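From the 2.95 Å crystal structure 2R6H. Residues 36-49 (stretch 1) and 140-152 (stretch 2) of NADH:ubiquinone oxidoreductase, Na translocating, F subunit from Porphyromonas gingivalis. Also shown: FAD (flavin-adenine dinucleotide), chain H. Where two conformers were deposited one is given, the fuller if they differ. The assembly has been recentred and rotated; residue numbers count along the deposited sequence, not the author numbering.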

# COMPACT_ATOMS: atom_id res chain seq x y z
N THR A 36 9.26 -20.99 -5.47
CA THR A 36 8.30 -20.06 -6.04
C THR A 36 6.96 -20.06 -5.27
O THR A 36 6.49 -21.11 -4.82
CB THR A 36 8.07 -20.33 -7.56
OG1 THR A 36 8.89 -19.44 -8.33
CG2 THR A 36 6.61 -20.12 -7.96
N MSE A 37 6.38 -18.87 -5.11
CA MSE A 37 5.05 -18.75 -4.52
C MSE A 37 3.99 -18.46 -5.59
O MSE A 37 3.99 -17.40 -6.22
CB MSE A 37 5.03 -17.68 -3.44
CG MSE A 37 3.77 -17.68 -2.59
SE MSE A 37 3.51 -16.00 -1.63
CE MSE A 37 4.99 -16.12 -0.37
N ASN A 38 3.10 -19.43 -5.78
CA ASN A 38 1.94 -19.27 -6.65
C ASN A 38 0.90 -18.48 -5.89
O ASN A 38 0.45 -18.93 -4.84
CB ASN A 38 1.34 -20.63 -6.97
CG ASN A 38 2.38 -21.64 -7.40
OD1 ASN A 38 3.41 -21.28 -7.98
ND2 ASN A 38 2.12 -22.93 -7.12
N PHE A 39 0.52 -17.32 -6.40
CA PHE A 39 -0.53 -16.56 -5.73
C PHE A 39 -1.42 -15.83 -6.71
O PHE A 39 -1.02 -15.58 -7.83
CB PHE A 39 0.06 -15.60 -4.70
CG PHE A 39 0.88 -14.48 -5.29
CD1 PHE A 39 0.35 -13.21 -5.42
CD2 PHE A 39 2.18 -14.70 -5.70
CE1 PHE A 39 1.11 -12.18 -5.95
CE2 PHE A 39 2.94 -13.67 -6.24
CZ PHE A 39 2.41 -12.41 -6.36
N LYS A 40 -2.64 -15.51 -6.29
CA LYS A 40 -3.50 -14.65 -7.10
C LYS A 40 -3.34 -13.19 -6.64
O LYS A 40 -3.11 -12.95 -5.45
CB LYS A 40 -4.96 -15.13 -7.03
CG LYS A 40 -5.19 -16.51 -7.65
CD LYS A 40 -6.67 -16.93 -7.69
CE LYS A 40 -7.43 -16.36 -8.92
NZ LYS A 40 -7.44 -17.26 -10.14
N SER A 41 -3.43 -12.23 -7.56
CA SER A 41 -3.08 -10.84 -7.25
C SER A 41 -3.98 -10.21 -6.22
O SER A 41 -5.20 -10.15 -6.40
CB SER A 41 -3.12 -9.98 -8.50
OG SER A 41 -2.60 -10.72 -9.58
N GLY A 42 -3.39 -9.72 -5.14
CA GLY A 42 -4.19 -9.17 -4.07
C GLY A 42 -4.19 -10.07 -2.86
O GLY A 42 -4.76 -9.71 -1.83
N SER A 43 -3.57 -11.24 -2.97
CA SER A 43 -3.38 -12.11 -1.82
C SER A 43 -2.25 -11.57 -0.95
O SER A 43 -1.47 -10.72 -1.39
CB SER A 43 -3.06 -13.55 -2.24
OG SER A 43 -4.24 -14.34 -2.35
N TYR A 44 -2.17 -12.06 0.28
CA TYR A 44 -1.13 -11.57 1.18
C TYR A 44 -0.31 -12.69 1.75
O TYR A 44 -0.70 -13.85 1.69
CB TYR A 44 -1.73 -10.76 2.33
CG TYR A 44 -2.65 -11.54 3.24
CD1 TYR A 44 -2.18 -12.11 4.42
CD2 TYR A 44 -3.99 -11.69 2.94
CE1 TYR A 44 -3.02 -12.82 5.27
CE2 TYR A 44 -4.84 -12.39 3.78
CZ TYR A 44 -4.36 -12.96 4.94
OH TYR A 44 -5.22 -13.66 5.76
N ALA A 45 0.84 -12.33 2.31
CA ALA A 45 1.73 -13.29 2.95
C ALA A 45 1.88 -12.96 4.43
O ALA A 45 1.31 -11.97 4.91
CB ALA A 45 3.08 -13.30 2.26
N GLN A 46 2.64 -13.76 5.15
CA GLN A 46 2.82 -13.50 6.57
C GLN A 46 4.26 -13.61 6.99
O GLN A 46 4.93 -14.59 6.67
CB GLN A 46 2.01 -14.49 7.37
CG GLN A 46 0.60 -14.55 6.94
CD GLN A 46 -0.26 -15.13 8.01
OE1 GLN A 46 0.02 -16.23 8.51
NE2 GLN A 46 -1.29 -14.40 8.40
N ILE A 47 4.72 -12.61 7.74
CA ILE A 47 6.08 -12.61 8.25
C ILE A 47 6.09 -13.10 9.69
O ILE A 47 5.21 -12.75 10.47
CB ILE A 47 6.70 -11.20 8.26
CG1 ILE A 47 6.42 -10.48 6.95
CG2 ILE A 47 8.20 -11.29 8.50
CD1 ILE A 47 6.94 -11.20 5.74
N LYS A 48 7.09 -13.91 10.02
CA LYS A 48 7.35 -14.22 11.41
C LYS A 48 8.18 -13.10 11.98
O LYS A 48 9.26 -12.79 11.48
CB LYS A 48 8.06 -15.57 11.58
CG LYS A 48 7.11 -16.75 11.79
CD LYS A 48 7.79 -17.98 12.39
CE LYS A 48 6.84 -19.19 12.38
NZ LYS A 48 7.48 -20.43 12.93
N ILE A 49 7.64 -12.45 13.00
CA ILE A 49 8.37 -11.47 13.77
C ILE A 49 8.81 -12.13 15.08
O ILE A 49 7.96 -12.60 15.86
CB ILE A 49 7.48 -10.26 14.08
CG1 ILE A 49 7.45 -9.30 12.89
CG2 ILE A 49 8.03 -9.52 15.24
CD1 ILE A 49 6.50 -9.71 11.84
N LYS A 140 17.56 -12.47 6.94
CA LYS A 140 16.64 -13.57 6.70
C LYS A 140 15.30 -13.36 7.38
O LYS A 140 15.23 -12.90 8.53
CB LYS A 140 17.25 -14.91 7.18
CG LYS A 140 18.57 -15.30 6.52
CD LYS A 140 18.52 -15.19 5.00
CE LYS A 140 19.58 -16.05 4.32
NZ LYS A 140 19.51 -17.47 4.80
N VAL A 141 14.23 -13.70 6.68
CA VAL A 141 12.89 -13.66 7.26
C VAL A 141 12.15 -14.94 6.96
O VAL A 141 12.34 -15.53 5.90
CB VAL A 141 12.07 -12.51 6.68
CG1 VAL A 141 12.12 -11.32 7.59
CG2 VAL A 141 12.57 -12.18 5.28
N MSE A 142 11.30 -15.35 7.89
CA MSE A 142 10.40 -16.48 7.66
C MSE A 142 9.10 -15.95 7.09
O MSE A 142 8.52 -15.03 7.64
CB MSE A 142 10.12 -17.22 8.95
CG MSE A 142 11.36 -17.77 9.62
SE MSE A 142 12.23 -19.19 8.58
CE MSE A 142 14.09 -18.85 9.14
N MSE A 143 8.65 -16.55 6.00
CA MSE A 143 7.48 -16.02 5.32
C MSE A 143 6.59 -17.12 4.79
O MSE A 143 7.06 -18.08 4.20
CB MSE A 143 7.92 -15.12 4.17
CG MSE A 143 6.79 -14.27 3.66
SE MSE A 143 7.34 -13.05 2.25
CE MSE A 143 7.64 -14.36 0.83
N SER A 144 5.29 -16.98 5.00
CA SER A 144 4.34 -17.96 4.49
C SER A 144 3.30 -17.30 3.60
O SER A 144 3.03 -16.11 3.73
CB SER A 144 3.66 -18.72 5.63
OG SER A 144 3.16 -17.84 6.64
N GLY A 145 2.71 -18.09 2.71
CA GLY A 145 1.65 -17.59 1.85
C GLY A 145 1.35 -18.60 0.76
O GLY A 145 1.98 -19.66 0.73
N PRO A 146 0.38 -18.27 -0.13
CA PRO A 146 -0.38 -17.02 -0.11
C PRO A 146 -1.62 -17.16 0.75
O PRO A 146 -2.03 -18.28 1.04
CB PRO A 146 -0.82 -16.87 -1.57
CG PRO A 146 -0.40 -18.13 -2.27
CD PRO A 146 -0.06 -19.13 -1.24
N TYR A 147 -2.22 -16.05 1.16
CA TYR A 147 -3.50 -16.10 1.82
C TYR A 147 -4.45 -15.12 1.17
O TYR A 147 -4.02 -14.27 0.39
CB TYR A 147 -3.36 -15.75 3.30
CG TYR A 147 -2.35 -16.58 4.04
CD1 TYR A 147 -1.02 -16.18 4.10
CD2 TYR A 147 -2.72 -17.75 4.69
CE1 TYR A 147 -0.08 -16.93 4.78
CE2 TYR A 147 -1.79 -18.52 5.37
CZ TYR A 147 -0.47 -18.10 5.42
OH TYR A 147 0.48 -18.85 6.10
N GLY A 148 -5.74 -15.23 1.48
CA GLY A 148 -6.66 -14.13 1.31
C GLY A 148 -7.56 -14.31 0.11
O GLY A 148 -7.31 -15.16 -0.75
N ASP A 149 -8.62 -13.50 0.04
CA ASP A 149 -9.70 -13.73 -0.92
C ASP A 149 -9.85 -12.56 -1.88
O ASP A 149 -10.66 -12.60 -2.80
CB ASP A 149 -11.02 -13.98 -0.18
CG ASP A 149 -11.96 -14.89 -0.96
OD1 ASP A 149 -12.15 -14.65 -2.17
OD2 ASP A 149 -12.50 -15.84 -0.36
N PHE A 150 -9.06 -11.52 -1.65
CA PHE A 150 -9.25 -10.25 -2.34
C PHE A 150 -8.78 -10.32 -3.79
O PHE A 150 -7.60 -10.13 -4.08
CB PHE A 150 -8.52 -9.12 -1.61
CG PHE A 150 -8.66 -7.78 -2.26
CD1 PHE A 150 -7.54 -7.08 -2.70
CD2 PHE A 150 -9.91 -7.21 -2.45
CE1 PHE A 150 -7.67 -5.84 -3.30
CE2 PHE A 150 -10.05 -5.97 -3.05
CZ PHE A 150 -8.93 -5.29 -3.48
N HIS A 151 -9.67 -10.61 -4.79
CA HIS A 151 -9.23 -10.89 -6.15
C HIS A 151 -10.12 -10.24 -7.22
O HIS A 151 -11.30 -9.98 -6.99
CB HIS A 151 -9.19 -12.41 -6.40
CG HIS A 151 -8.33 -13.18 -5.44
ND1 HIS A 151 -8.76 -14.32 -4.80
CD2 HIS A 151 -7.06 -12.96 -5.00
CE1 HIS A 151 -7.80 -14.77 -4.01
NE2 HIS A 151 -6.76 -13.96 -4.11
N ILE A 152 -9.54 -10.01 -8.40
CA ILE A 152 -10.27 -9.47 -9.53
C ILE A 152 -11.47 -10.34 -9.89
O ILE A 152 -11.38 -11.57 -9.85
CB ILE A 152 -9.36 -9.33 -10.77
CG1 ILE A 152 -8.04 -8.66 -10.39
CG2 ILE A 152 -10.07 -8.54 -11.86
CD1 ILE A 152 -6.94 -8.85 -11.42
PA FAD H . 0.97 -3.28 15.99
O1A FAD H . -0.08 -4.29 15.53
O2A FAD H . 1.82 -3.75 17.18
O5B FAD H . 0.27 -1.86 16.35
C5B FAD H . -0.38 -1.10 15.35
C4B FAD H . -0.53 0.35 15.80
O4B FAD H . -1.30 0.40 16.98
C3B FAD H . 0.81 1.00 16.10
O3B FAD H . 0.86 2.24 15.45
C2B FAD H . 0.82 1.22 17.60
O2B FAD H . 1.43 2.46 17.91
C1B FAD H . -0.67 1.23 17.94
N9A FAD H . -0.98 0.82 19.34
C8A FAD H . -0.54 -0.29 20.02
N7A FAD H . -1.08 -0.28 21.27
C5A FAD H . -1.87 0.83 21.39
C6A FAD H . -2.65 1.34 22.44
N6A FAD H . -2.66 0.74 23.64
N1A FAD H . -3.36 2.52 22.26
C2A FAD H . -3.30 3.19 21.05
N3A FAD H . -2.52 2.69 20.02
C4A FAD H . -1.82 1.53 20.18
N1 FAD H . 0.18 -3.32 6.20
C2 FAD H . 1.11 -2.83 5.32
O2 FAD H . 1.84 -1.92 5.70
N3 FAD H . 1.21 -3.35 4.04
C4 FAD H . 0.37 -4.39 3.62
O4 FAD H . 0.42 -4.90 2.49
C4X FAD H . -0.56 -4.88 4.52
N5 FAD H . -1.39 -5.90 4.11
C5X FAD H . -2.33 -6.38 5.01
C6 FAD H . -3.17 -7.41 4.59
C7 FAD H . -4.12 -7.93 5.45
C7M FAD H . -5.01 -9.04 4.96
C8 FAD H . -4.23 -7.41 6.74
C8M FAD H . -5.25 -7.95 7.69
C9 FAD H . -3.38 -6.38 7.15
C9A FAD H . -2.43 -5.86 6.29
N10 FAD H . -1.59 -4.83 6.69
C10 FAD H . -0.66 -4.34 5.81
C1' FAD H . -1.50 -4.36 8.12
C2' FAD H . -0.38 -5.12 8.80
O2' FAD H . -0.69 -6.50 8.80
C3' FAD H . -0.16 -4.67 10.24
O3' FAD H . -1.39 -4.50 10.91
C4' FAD H . 0.66 -3.40 10.25
O4' FAD H . 1.95 -3.75 9.82
C5' FAD H . 0.77 -2.82 11.65
O5' FAD H . 1.04 -3.88 12.54
P FAD H . 2.29 -3.79 13.55
O1P FAD H . 2.61 -5.15 14.13
O2P FAD H . 3.47 -3.17 12.84
O3P FAD H . 1.81 -2.80 14.70
O HOH W 1 -6.45 -10.94 -0.27

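Two antiparallel strands, Tyr44 to Ile49 and Lys140 to Tyr147, pair from Tyr44 to Lys48, and the loops flanking them extend the contact. The selenomethionine Met37 points toward stretch 2; its CE lies 3.4 Å from CE of Met143, also a selenomethionine, and its CG 4.2 Å from CG of Pro146, which follows a cis peptide bond. Lys40 sets its CB over the face of the His151 ring, 3.9 Å from the centroid, while the amine end leads away. Lys40 also opens a type II turn, closed by Ser43 N to Lys40 O at 3.0 Å. Within it, Gly42 has phi/psi of 108/-5, angles that call for glycine, and a CB here would also clash with Phe150 O. A water bridges the loops, donating to Gly42 O (2.6 Å) and accepting from Phe150 N (3.0 Å). Ser43 OG hydrogen-bonds His151 NE2 at 3.1 Å, near the plane of the imidazole. Tyr44 pairs with Tyr147 through both backbone bonds, Tyr44 N to Tyr147 O at 2.9 Å and Tyr147 N to Tyr44 O at 2.7 Å. Its ring is sandwiched: Tyr147 CB covers one face, 3.6 Å from the centroid, and the flavin methyl C7M of FAD the opposite one, 3.5 Å from Tyr44 CD2. The two tyrosine rings themselves are slid apart and barely overlap. A bulge then shifts the register by one, so that Gln46 pairs with Ser144, Gln46 N to Ser144 O at 2.8 Å and Ser144 N to Gln46 O at 2.9 Å. The Gln46 side chain lies over a face of the Tyr147 ring, CG 3.3 Å from CE1; Tyr147 OH in turn hydrogen-bonds Ser144 OG at 2.9 Å. On the other face of the sheet, Ile47 CD1 meets Met143 CG at 3.7 Å. Lys48 N to Met142 O, 3.0 Å and nearly straight, completes the ladder.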